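PDB 4EVF: giardin subunit alpha-1 from Giardia intestinalis, which is an annexin that binds calcium and, in a calcium-dependent way, phospholipids, and takes part in attachment of the parasite to the intestinal mucosa and in its cytoskeletal remodelling. Local coordinates for residues Leu11-Ile15 / Leu50-Ile54; Ile23-Ala27 / Leu67-Phe71; Arg78-Ile82 / Asp97-Cys102; Leu86-Asn90 / Asp125-Val130; Ala159-Asp163 / Ala192-Asn197. All blocks are in the same frame, centred on the assembly; numbering follows the deposited sequence.

Contact 1. Residues Leu11-Ile15 / Leu50-Ile54; sequences LKQAI and LPDDI
Both segments are regular α-helix and run nearly parallel, with their N-to-C directions 21° apart and their axes 10.8 Å apart at closest approach. Residues 11-15 lie inside helix 4-16, whereas Leu-50 opens helix 50-57; each segment closes one turn, with Ile-15 N to Leu-11 O and Ile-54 N to Leu-50 O both 2.9 Å. The CA of Leu-11 lies 8.7 Å from that of Leu-50, and the CA of Ile-15 6.3 Å from that of Ile-54, so the backbones draw together toward the C-terminal end. Ile-15, in the mt rotamer, fills the space between them: its CD1 lies 3.6 Å from Leu-50 CD1 and 3.7 Å from Ile-54 CG1, and its CG2 is 3.9 Å from Asp-53 O. One turn earlier, Leu-11 CD1 meets Leu-50 CD2 at 4.0 Å, with Leu-50 in the tp rotamer. Along one border, Lys-12 (chi1 t, chi2 p, then trans) brings NZ to 3.7 Å from Asp-53 OD2, a long salt bridge; the same oxygen also bonds to Tyr-42 OH and pairs with Lys-48. These are the first and fourth helices of an annexin repeat, two members of its four-helix bundle. Helix 32-46 touches Leu-11, Lys-12 and Ile-15, helix 20-28 packs against Leu-11 and Ile-15, and Phe-71 covers Leu-11, Leu-50 and Ile-54.

Contact 2. Residues Ile23-Ala27 / Leu67-Phe71; sequences IAFIA and LMDLF
Residues 23-27 are α-helical, with Ala-27 N bonded to Ile-23 O at 2.9 Å. Opposite them helix 62-70 is finishing, and Phe-71 leaves it with phi/psi of -116/16°, its N 3.0 Å from Met-68 O. The two segments run in the same sense: the CA atoms of Ala-24 and Leu-67 are 6.6 Å apart, those of Ala-27 and Leu-70 6.7 Å. Ile-23 (mt) points across and sets CG2 4.1 Å from Leu-67 CD2 and, at the edge of the Phe-71 ring, 4.3 Å from CE2. Ala-24 offers its CB sideways to Leu-67 CD2 at 4.0 Å, Leu-67 being mt. The pairing joins the second and fifth helices of the first annexin repeat; the side chains that meet between these segments are all apolar, and helix 284-292 closes over Ala-24, Ala-27 and Leu-70. A turn further on, the small Ala-27 lets the facing residues come close: its CB lies 3.9 Å from Leu-70 CD1 and 3.7 Å from Phe-71 CZ, the ring being carried inward by chi1 of -69°.

Contact 3. Residues Arg78-Ile82 / Asp97-Cys102; sequences RAQHI and DTVILC
The first two helices of the second annexin repeat meet here, joined by a buried arginine that gathers main-chain carbonyls where helix 92-100 runs out. Residues 78-82 are regular helix (Ile-82 N to Arg-78 O, 3.0 Å). Residues 97-100 carry a wider π-type turn; Leu-101 (phi/psi -86/75°) is then the centre of an inverse γ turn, and Cys-102 is extended at -161/137°. The CA atoms of Arg-78 and Thr-98 approach to 6.3 Å. Arg-78 reaches across with chi1 and chi2 trans and chi3 at -65°. Its NH2 donates to Thr-98 O at 2.7 Å and, more weakly, to Asp-97 O at 3.4 Å and Leu-101 O at 3.2 Å, while NH1 adds a weak bond to Leu-101 O at 3.3 Å. Cys-102 SG sits over one face of the guanidinium, 3.3 Å from Arg-78 NE. Thr-98, its CB sideways and chi1 +58°, packs on the other helix: CG2 is 3.6 Å from His-81 CB, and CB is 3.6 Å from Ile-82 CG1. Its OG1 bonds back to Ala-94 O. Around this pair, helix 245-255 of the fourth repeat touches Arg-78, His-81 and Leu-101, and Asp-97 forms salt bridges to Arg-247 and Arg-250 there; helix 104-118 packs on Arg-78 and Ile-82, and helix 227-240 on Asp-97 and Leu-101.

Contact 4. Residues Leu86-Asn90 / Asp125-Val130; sequences LSGRN and DFMKDV
Helix 122-130 presents its last turns, residues 125-130, to the tail of helix 74-87 and the turn that follows it. Asp-125 touches Leu-86 through its backbone, O lying 4.1 Å from CD1, while its carboxylate bonds to Tyr-114. At Phe-126 the CA sits 3.9 Å from Leu-86 CD1, and ring atom CD2 is 4.3 Å from Leu-86 CD2; Leu-86, mt, thus lies along the helix backbone. Asp-129 meets two residues of the other segment. Its CB packs 3.9 Å from Leu-86 CD2, and its carbonyl O accepts a straight hydrogen bond from Asn-90 ND2 at 2.8 Å (174°), with Asn-90 at chi1 -66° and phi/psi -52/126°. Val-130 completes the contact, CG2 3.9 Å from Asn-90 ND2. CA-CA spacings are 7.0 Å for Leu-86 to Asp-129 and 7.4 Å for Asn-90 to Val-130. The arrangement ties the connection between the first two helices of the second annexin repeat to the end of its fourth; in canonical annexins the corresponding connection carries calcium ligands.

Contact 5. Residues Ala159-Asp163 / Ala192-Asn197; sequences AQRLD and AFKAQN
Phe-193 gives up the most surface in this crossing, followed by Ala-159 and Asp-163. Segment 159-163 is helical throughout; residues 192-196 end helix 183-196, and Asn-197 is the first residue to leave helical angles (phi/psi -107/163°). The short axes pass 9.5 Å apart at -72°, and the CA atoms of Ala-159 and Phe-193 come as close as 4.9 Å, a nearness that the alanine's size permits. Ala-159 CB lies 4.0 Å from Ala-192 CB and equally 4.0 Å from Phe-193 CB. With chi1 trans and chi2 -85°, the Phe-193 ring runs along the facing helix: CD2 is 3.5 Å from Ala-159 O, and CE2 is 3.9 Å from Leu-162 CD1, 3.7 Å from Asp-163 CB and 3.4 Å from Asp-163 N, which sits at the ring edge. Asp-163, chi1 trans, brings OD1 to 3.5 Å from Asn-197 CG, a polar approach without a hydrogen bond. Ile-201 of helix 201-208 touches both Leu-162 and Phe-193, so the apolar part of the contact extends to helix 201-208. A steep crossing of this kind belongs to the third helix of an annexin repeat, which lies across the bundle made by the other four; here it meets the first helix of repeat 3.

Along the chain, contacts 1 and 2 come first and interleave within repeat 1, contacts 3 and 4 do the same in repeat 2, and contact 5 follows in repeat 3. Contacts 1 and 2 have centres 9 Å apart and share one core, with Phe-71 packed against Leu-11 and Leu-50. Contacts 3 and 4, whose centres are about 13 Å apart, both use helix 74-87 and meet where Val-99 touches Phe-126. Asp-69 against His-81 links contacts 2 and 3, whose centres lie 19 Å apart, across the junction of the first two repeats. Contact 5 stands alone, its centre about 52 Å from that of contact 1, on the opposite side of the chain's centre, which reflects the modular, all-helical annexin build.

Contact 1. Residues Leu11-Ile15 / Leu50-Ile54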
# COMPACT_ATOMS: atom_id res chain seq x y z
N LEU A 11 8.96 6.50 23.98
CA LEU A 11 8.75 5.13 23.52
C LEU A 11 9.16 4.09 24.56
O LEU A 11 8.46 3.09 24.75
CB LEU A 11 9.46 4.89 22.19
CG LEU A 11 8.69 5.46 21.00
CD1 LEU A 11 9.59 5.63 19.78
CD2 LEU A 11 7.48 4.58 20.69
N LYS A 12 10.28 4.32 25.23
CA LYS A 12 10.77 3.42 26.26
C LYS A 12 9.72 3.20 27.35
O LYS A 12 9.47 2.08 27.80
CB LYS A 12 12.05 3.99 26.89
CG LYS A 12 12.67 3.11 27.96
CD LYS A 12 13.32 1.88 27.34
CE LYS A 12 13.91 0.95 28.39
NZ LYS A 12 14.36 -0.33 27.78
N GLN A 13 9.12 4.30 27.79
CA GLN A 13 8.16 4.24 28.87
C GLN A 13 6.82 3.66 28.43
O GLN A 13 6.11 3.06 29.25
CB GLN A 13 7.99 5.63 29.49
CG GLN A 13 9.15 6.01 30.39
CD GLN A 13 9.31 7.50 30.54
OE1 GLN A 13 8.71 8.28 29.80
NE2 GLN A 13 10.14 7.91 31.49
N ALA A 14 6.48 3.83 27.16
CA ALA A 14 5.24 3.27 26.64
C ALA A 14 5.40 1.76 26.54
O ALA A 14 4.47 1.00 26.81
CB ALA A 14 4.90 3.87 25.28
N ILE A 15 6.61 1.33 26.16
CA ILE A 15 6.92 -0.09 25.99
C ILE A 15 6.95 -0.77 27.34
O ILE A 15 6.45 -1.89 27.51
CB ILE A 15 8.27 -0.29 25.28
CG1 ILE A 15 8.19 0.16 23.82
CG2 ILE A 15 8.70 -1.74 25.36
CD1 ILE A 15 9.52 0.01 23.07
N LEU A 50 14.62 -1.21 18.71
CA LEU A 50 13.26 -0.80 19.08
C LEU A 50 12.18 -1.84 18.75
O LEU A 50 11.34 -2.15 19.60
CB LEU A 50 12.94 0.57 18.47
CG LEU A 50 11.61 1.27 18.69
CD1 LEU A 50 11.19 1.26 20.15
CD2 LEU A 50 11.71 2.71 18.16
N PRO A 51 12.19 -2.38 17.53
CA PRO A 51 11.29 -3.49 17.20
C PRO A 51 11.49 -4.72 18.09
O PRO A 51 10.51 -5.38 18.43
CB PRO A 51 11.64 -3.82 15.74
CG PRO A 51 12.98 -3.11 15.48
CD PRO A 51 12.94 -1.90 16.35
N ASP A 52 12.73 -5.02 18.48
CA ASP A 52 12.99 -6.15 19.38
C ASP A 52 12.41 -5.91 20.78
O ASP A 52 11.91 -6.83 21.42
CB ASP A 52 14.49 -6.45 19.49
CG ASP A 52 15.06 -7.07 18.22
OD1 ASP A 52 14.27 -7.45 17.33
OD2 ASP A 52 16.31 -7.19 18.11
N ASP A 53 12.47 -4.67 21.25
CA ASP A 53 11.93 -4.35 22.56
C ASP A 53 10.40 -4.40 22.52
O ASP A 53 9.77 -4.97 23.41
CB ASP A 53 12.44 -2.98 23.05
CG ASP A 53 13.67 -3.11 23.95
OD1 ASP A 53 14.17 -4.24 24.12
OD2 ASP A 53 14.14 -2.07 24.48
N ILE A 54 9.83 -3.82 21.48
CA ILE A 54 8.39 -3.91 21.25
C ILE A 54 7.89 -5.36 21.23
O ILE A 54 6.92 -5.71 21.91
CB ILE A 54 8.01 -3.21 19.93
CG1 ILE A 54 8.37 -1.73 20.01
CG2 ILE A 54 6.52 -3.38 19.62
CD1 ILE A 54 8.22 -1.01 18.70

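Contact 2. Residues Ile23-Ala27 / Leu67-Phe71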
# COMPACT_ATOMS: atom_id res chain seq x y z
N ILE A 23 2.12 3.52 21.97
CA ILE A 23 3.15 3.28 20.97
C ILE A 23 2.63 3.66 19.59
O ILE A 23 3.32 4.31 18.80
CB ILE A 23 3.63 1.81 20.98
CG1 ILE A 23 4.25 1.47 22.33
CG2 ILE A 23 4.57 1.53 19.81
CD1 ILE A 23 4.40 -0.01 22.57
N ALA A 24 1.39 3.26 19.30
CA ALA A 24 0.75 3.62 18.05
C ALA A 24 0.65 5.14 17.92
O ALA A 24 0.88 5.69 16.85
CB ALA A 24 -0.65 2.97 17.95
N PHE A 25 0.33 5.81 19.02
CA PHE A 25 0.16 7.26 18.95
C PHE A 25 1.47 7.97 18.61
O PHE A 25 1.50 8.89 17.79
CB PHE A 25 -0.42 7.84 20.24
CG PHE A 25 -0.50 9.34 20.22
CD1 PHE A 25 -1.42 9.98 19.41
CD2 PHE A 25 0.37 10.11 20.98
CE1 PHE A 25 -1.48 11.36 19.36
CE2 PHE A 25 0.31 11.49 20.94
CZ PHE A 25 -0.62 12.12 20.13
N ILE A 26 2.54 7.54 19.27
CA ILE A 26 3.86 8.11 19.00
C ILE A 26 4.27 7.81 17.56
O ILE A 26 4.77 8.69 16.86
CB ILE A 26 4.93 7.56 19.96
CG1 ILE A 26 4.64 8.00 21.39
CG2 ILE A 26 6.31 8.03 19.53
CD1 ILE A 26 5.30 7.15 22.45
N ALA A 27 4.05 6.58 17.12
CA ALA A 27 4.40 6.23 15.75
C ALA A 27 3.63 7.10 14.77
O ALA A 27 4.16 7.48 13.72
CB ALA A 27 4.15 4.76 15.49
N LEU A 67 3.20 -2.69 14.98
CA LEU A 67 3.98 -1.72 15.77
C LEU A 67 5.49 -1.86 15.54
O LEU A 67 6.20 -0.85 15.42
CB LEU A 67 3.61 -1.82 17.26
CG LEU A 67 2.15 -1.44 17.53
CD1 LEU A 67 1.73 -1.67 18.99
CD2 LEU A 67 1.87 -0.00 17.11
N MET A 68 5.96 -3.10 15.47
CA MET A 68 7.33 -3.42 15.08
C MET A 68 7.68 -2.86 13.71
O MET A 68 8.72 -2.24 13.54
CB MET A 68 7.55 -4.94 15.05
CG MET A 68 7.42 -5.63 16.40
SD MET A 68 7.51 -7.42 16.27
CE MET A 68 9.16 -7.67 15.61
N ASP A 69 6.80 -3.11 12.74
CA ASP A 69 7.01 -2.67 11.37
C ASP A 69 7.25 -1.17 11.30
O ASP A 69 8.14 -0.70 10.57
CB ASP A 69 5.79 -3.01 10.50
CG ASP A 69 5.63 -4.51 10.24
OD1 ASP A 69 6.57 -5.29 10.52
OD2 ASP A 69 4.57 -4.90 9.71
N LEU A 70 6.45 -0.42 12.05
CA LEU A 70 6.54 1.05 12.05
C LEU A 70 7.90 1.57 12.51
O LEU A 70 8.27 2.71 12.21
CB LEU A 70 5.43 1.66 12.90
CG LEU A 70 4.02 1.45 12.30
CD1 LEU A 70 2.93 1.69 13.35
CD2 LEU A 70 3.81 2.32 11.07
N PHE A 71 8.65 0.73 13.23
CA PHE A 71 9.98 1.13 13.70
C PHE A 71 11.08 0.27 13.08
O PHE A 71 12.25 0.27 13.53
CB PHE A 71 10.02 1.19 15.22
CG PHE A 71 9.20 2.33 15.78
CD1 PHE A 71 9.62 3.64 15.59
CD2 PHE A 71 7.99 2.10 16.42
CE1 PHE A 71 8.87 4.70 16.07
CE2 PHE A 71 7.24 3.16 16.90
CZ PHE A 71 7.67 4.45 16.73

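Contact 3. Residues Arg78-Ile82 / Asp97-Cys102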
# COMPACT_ATOMS: atom_id res chain seq x y z
N ARG A 78 8.48 -4.40 3.42
CA ARG A 78 7.83 -4.68 2.13
C ARG A 78 8.40 -5.92 1.44
O ARG A 78 7.64 -6.76 0.94
CB ARG A 78 7.87 -3.45 1.21
CG ARG A 78 7.02 -3.59 -0.05
CD ARG A 78 7.12 -2.38 -0.99
NE ARG A 78 6.59 -1.13 -0.42
CZ ARG A 78 5.29 -0.81 -0.43
NH1 ARG A 78 4.88 0.35 0.08
NH2 ARG A 78 4.40 -1.65 -0.95
N ALA A 79 9.72 -6.05 1.41
CA ALA A 79 10.36 -7.20 0.79
C ALA A 79 9.90 -8.52 1.42
O ALA A 79 9.65 -9.50 0.71
CB ALA A 79 11.87 -7.09 0.88
N GLN A 80 9.80 -8.55 2.74
CA GLN A 80 9.39 -9.76 3.46
C GLN A 80 7.91 -10.09 3.20
O GLN A 80 7.54 -11.26 3.05
CB GLN A 80 9.66 -9.63 4.97
CG GLN A 80 9.23 -10.84 5.79
CD GLN A 80 10.06 -12.07 5.51
OE1 GLN A 80 9.55 -13.12 5.12
NE2 GLN A 80 11.37 -11.95 5.72
N HIS A 81 7.08 -9.05 3.14
CA HIS A 81 5.67 -9.22 2.75
C HIS A 81 5.56 -9.88 1.38
O HIS A 81 4.74 -10.77 1.16
CB HIS A 81 4.95 -7.88 2.72
CG HIS A 81 4.61 -7.33 4.07
ND1 HIS A 81 4.27 -8.13 5.14
CD2 HIS A 81 4.54 -6.05 4.51
CE1 HIS A 81 4.01 -7.37 6.19
NE2 HIS A 81 4.17 -6.10 5.83
N ILE A 82 6.39 -9.41 0.44
CA ILE A 82 6.41 -9.96 -0.91
C ILE A 82 6.89 -11.42 -0.95
O ILE A 82 6.34 -12.25 -1.68
CB ILE A 82 7.27 -9.08 -1.84
CG1 ILE A 82 6.61 -7.71 -2.03
CG2 ILE A 82 7.51 -9.78 -3.18
CD1 ILE A 82 7.41 -6.75 -2.90
N ASP A 97 -1.32 -4.84 -2.17
CA ASP A 97 -0.79 -4.03 -1.07
C ASP A 97 0.69 -3.69 -1.24
O ASP A 97 1.11 -2.61 -0.87
CB ASP A 97 -0.99 -4.73 0.28
CG ASP A 97 -2.45 -5.09 0.55
OD1 ASP A 97 -3.33 -4.58 -0.19
OD2 ASP A 97 -2.70 -5.87 1.49
N THR A 98 1.46 -4.62 -1.79
CA THR A 98 2.92 -4.54 -1.81
C THR A 98 3.50 -3.99 -3.13
O THR A 98 4.51 -3.29 -3.13
CB THR A 98 3.57 -5.92 -1.49
OG1 THR A 98 3.12 -6.90 -2.42
CG2 THR A 98 3.21 -6.39 -0.08
N VAL A 99 2.84 -4.31 -4.25
CA VAL A 99 3.33 -3.94 -5.57
C VAL A 99 2.65 -2.67 -6.10
O VAL A 99 3.31 -1.79 -6.65
CB VAL A 99 3.13 -5.11 -6.59
CG1 VAL A 99 3.43 -4.66 -8.01
CG2 VAL A 99 3.99 -6.30 -6.23
N ILE A 100 1.34 -2.57 -5.92
CA ILE A 100 0.60 -1.46 -6.50
C ILE A 100 0.56 -0.21 -5.62
O ILE A 100 0.71 0.91 -6.11
CB ILE A 100 -0.82 -1.86 -6.92
CG1 ILE A 100 -0.78 -3.10 -7.81
CG2 ILE A 100 -1.51 -0.69 -7.63
CD1 ILE A 100 -2.15 -3.58 -8.28
N LEU A 101 0.34 -0.41 -4.32
CA LEU A 101 0.35 0.68 -3.36
C LEU A 101 1.81 0.90 -2.92
O LEU A 101 2.22 0.52 -1.82
CB LEU A 101 -0.55 0.33 -2.17
CG LEU A 101 -1.02 1.33 -1.11
CD1 LEU A 101 0.07 1.50 -0.07
CD2 LEU A 101 -1.47 2.69 -1.68
N CYS A 102 2.58 1.52 -3.80
CA CYS A 102 4.01 1.70 -3.56
C CYS A 102 4.53 2.81 -4.46
O CYS A 102 4.18 2.89 -5.63
CB CYS A 102 4.74 0.40 -3.85
SG CYS A 102 6.48 0.35 -3.41

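Contact 4. Residues Leu86-Asn90 / Asp125-Val130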
# COMPACT_ATOMS: atom_id res chain seq x y z
N LEU A 86 4.58 -14.95 -1.77
CA LEU A 86 5.04 -15.91 -2.76
C LEU A 86 5.35 -17.28 -2.15
O LEU A 86 5.52 -18.25 -2.87
CB LEU A 86 6.30 -15.40 -3.48
CG LEU A 86 6.11 -14.20 -4.42
CD1 LEU A 86 7.46 -13.61 -4.88
CD2 LEU A 86 5.23 -14.56 -5.61
N SER A 87 5.43 -17.34 -0.82
CA SER A 87 5.87 -18.55 -0.13
C SER A 87 4.91 -19.73 -0.32
O SER A 87 5.35 -20.88 -0.41
CB SER A 87 6.11 -18.27 1.37
OG SER A 87 4.93 -17.82 2.02
N GLY A 88 3.61 -19.45 -0.40
CA GLY A 88 2.61 -20.48 -0.64
C GLY A 88 1.82 -20.19 -1.90
O GLY A 88 2.37 -19.70 -2.89
N ARG A 89 0.53 -20.50 -1.87
CA ARG A 89 -0.38 -20.10 -2.94
C ARG A 89 -0.28 -18.58 -3.11
O ARG A 89 -0.30 -17.85 -2.12
CB ARG A 89 -1.79 -20.48 -2.55
CG ARG A 89 -2.76 -20.76 -3.68
CD ARG A 89 -3.99 -21.47 -3.09
NE ARG A 89 -3.80 -21.65 -1.65
CZ ARG A 89 -4.78 -21.76 -0.77
NH1 ARG A 89 -6.05 -21.73 -1.18
NH2 ARG A 89 -4.50 -21.90 0.52
N ASN A 90 -0.19 -18.09 -4.34
CA ASN A 90 0.01 -16.65 -4.54
C ASN A 90 -1.03 -15.81 -3.79
O ASN A 90 -2.22 -16.01 -3.97
CB ASN A 90 -0.01 -16.29 -6.03
CG ASN A 90 1.16 -16.88 -6.81
OD1 ASN A 90 2.22 -17.19 -6.26
ND2 ASN A 90 0.97 -17.03 -8.11
N ASP A 125 11.76 -13.79 -9.18
CA ASP A 125 11.01 -14.65 -8.25
C ASP A 125 9.51 -14.46 -8.40
O ASP A 125 8.74 -15.42 -8.34
CB ASP A 125 11.39 -14.35 -6.80
CG ASP A 125 12.48 -15.26 -6.27
OD1 ASP A 125 13.09 -16.00 -7.07
OD2 ASP A 125 12.73 -15.21 -5.04
N PHE A 126 9.09 -13.22 -8.57
CA PHE A 126 7.68 -12.88 -8.72
C PHE A 126 7.10 -13.49 -9.99
O PHE A 126 6.14 -14.26 -9.94
CB PHE A 126 7.50 -11.36 -8.74
CG PHE A 126 6.08 -10.92 -8.62
CD1 PHE A 126 5.31 -10.69 -9.74
CD2 PHE A 126 5.52 -10.70 -7.37
CE1 PHE A 126 3.99 -10.27 -9.63
CE2 PHE A 126 4.20 -10.28 -7.25
CZ PHE A 126 3.43 -10.07 -8.39
N MET A 127 7.70 -13.17 -11.14
CA MET A 127 7.17 -13.67 -12.41
C MET A 127 7.24 -15.21 -12.49
O MET A 127 6.41 -15.83 -13.15
CB MET A 127 7.87 -13.03 -13.61
CG MET A 127 7.72 -11.51 -13.69
SD MET A 127 6.02 -10.92 -13.52
CE MET A 127 5.21 -11.70 -14.92
N LYS A 128 8.23 -15.80 -11.83
CA LYS A 128 8.35 -17.24 -11.73
C LYS A 128 7.03 -17.85 -11.25
O LYS A 128 6.49 -18.78 -11.85
CB LYS A 128 9.48 -17.59 -10.76
CG LYS A 128 9.55 -19.05 -10.29
CD LYS A 128 10.53 -19.17 -9.12
CE LYS A 128 10.33 -20.46 -8.32
NZ LYS A 128 10.69 -21.68 -9.10
N ASP A 129 6.49 -17.28 -10.18
CA ASP A 129 5.35 -17.88 -9.51
C ASP A 129 4.02 -17.37 -10.06
O ASP A 129 2.98 -17.99 -9.86
CB ASP A 129 5.42 -17.63 -8.00
CG ASP A 129 6.23 -18.71 -7.26
OD1 ASP A 129 6.60 -19.73 -7.88
OD2 ASP A 129 6.49 -18.54 -6.05
N VAL A 130 4.06 -16.24 -10.74
CA VAL A 130 2.85 -15.62 -11.27
C VAL A 130 2.58 -15.96 -12.75
O VAL A 130 1.42 -16.09 -13.16
CB VAL A 130 2.88 -14.08 -11.06
CG1 VAL A 130 1.91 -13.40 -11.99
CG2 VAL A 130 2.58 -13.75 -9.60

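Contact 5. Residues Ala159-Asp163 / Ala192-Asn197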
# COMPACT_ATOMS: atom_id res chain seq x y z
N ALA A 159 -8.11 9.93 -23.90
CA ALA A 159 -9.31 9.28 -23.40
C ALA A 159 -10.08 8.58 -24.52
O ALA A 159 -10.61 7.48 -24.32
CB ALA A 159 -10.20 10.28 -22.68
N GLN A 160 -10.14 9.20 -25.70
CA GLN A 160 -10.80 8.58 -26.86
C GLN A 160 -10.09 7.30 -27.32
O GLN A 160 -10.74 6.28 -27.53
CB GLN A 160 -10.93 9.58 -28.02
CG GLN A 160 -11.35 8.97 -29.37
CD GLN A 160 -12.82 8.54 -29.42
OE1 GLN A 160 -13.44 8.21 -28.40
NE2 GLN A 160 -13.39 8.55 -30.62
N ARG A 161 -8.77 7.35 -27.48
CA ARG A 161 -8.00 6.14 -27.81
C ARG A 161 -8.20 5.06 -26.74
O ARG A 161 -8.29 3.87 -27.05
CB ARG A 161 -6.50 6.43 -27.96
CG ARG A 161 -6.14 7.40 -29.08
CD ARG A 161 -4.63 7.41 -29.35
NE ARG A 161 -4.00 8.72 -29.17
CZ ARG A 161 -4.07 9.72 -30.04
NH1 ARG A 161 -4.77 9.58 -31.17
NH2 ARG A 161 -3.45 10.87 -29.79
N LEU A 162 -8.26 5.48 -25.48
CA LEU A 162 -8.43 4.56 -24.36
C LEU A 162 -9.80 3.89 -24.47
O LEU A 162 -9.92 2.67 -24.42
CB LEU A 162 -8.32 5.30 -23.02
CG LEU A 162 -7.61 4.66 -21.81
CD1 LEU A 162 -8.36 4.92 -20.50
CD2 LEU A 162 -7.36 3.17 -22.01
N ASP A 163 -10.83 4.72 -24.62
CA ASP A 163 -12.20 4.24 -24.83
C ASP A 163 -12.32 3.26 -25.99
O ASP A 163 -13.01 2.26 -25.90
CB ASP A 163 -13.15 5.43 -25.06
CG ASP A 163 -14.56 5.00 -25.44
OD1 ASP A 163 -15.38 4.74 -24.53
OD2 ASP A 163 -14.85 4.93 -26.65
N ALA A 192 -11.50 13.45 -18.59
CA ALA A 192 -11.96 13.62 -19.96
C ALA A 192 -12.77 12.40 -20.37
O ALA A 192 -13.82 12.52 -21.01
CB ALA A 192 -10.79 13.85 -20.90
N PHE A 193 -12.29 11.22 -19.98
CA PHE A 193 -12.97 9.96 -20.27
C PHE A 193 -14.41 9.99 -19.78
O PHE A 193 -15.36 9.86 -20.56
CB PHE A 193 -12.23 8.82 -19.58
CG PHE A 193 -12.58 7.46 -20.11
CD1 PHE A 193 -13.68 6.77 -19.63
CD2 PHE A 193 -11.78 6.86 -21.07
CE1 PHE A 193 -13.99 5.52 -20.12
CE2 PHE A 193 -12.08 5.61 -21.56
CZ PHE A 193 -13.18 4.93 -21.08
N LYS A 194 -14.55 10.15 -18.47
CA LYS A 194 -15.84 10.34 -17.81
C LYS A 194 -16.72 11.37 -18.52
O LYS A 194 -17.88 11.10 -18.82
CB LYS A 194 -15.60 10.72 -16.34
CG LYS A 194 -16.75 11.46 -15.65
CD LYS A 194 -16.68 12.99 -15.85
CE LYS A 194 -15.44 13.61 -15.20
NZ LYS A 194 -15.21 15.03 -15.63
N ALA A 195 -16.16 12.54 -18.80
CA ALA A 195 -16.96 13.62 -19.39
C ALA A 195 -17.49 13.29 -20.79
O ALA A 195 -18.60 13.68 -21.14
CB ALA A 195 -16.19 14.94 -19.40
N GLN A 196 -16.70 12.58 -21.59
CA GLN A 196 -17.09 12.40 -22.99
C GLN A 196 -17.74 11.06 -23.33
O GLN A 196 -18.48 10.97 -24.29
CB GLN A 196 -15.92 12.70 -23.93
CG GLN A 196 -14.70 11.82 -23.75
CD GLN A 196 -13.44 12.45 -24.34
OE1 GLN A 196 -12.75 11.83 -25.17
NE2 GLN A 196 -13.13 13.67 -23.92
N ASN A 197 -17.46 10.04 -22.53
CA ASN A 197 -17.94 8.69 -22.85
C ASN A 197 -19.08 8.27 -21.95
O ASN A 197 -19.28 8.85 -20.89
CB ASN A 197 -16.80 7.69 -22.74
CG ASN A 197 -15.62 8.07 -23.61
OD1 ASN A 197 -14.47 8.09 -23.15
ND2 ASN A 197 -15.90 8.37 -24.87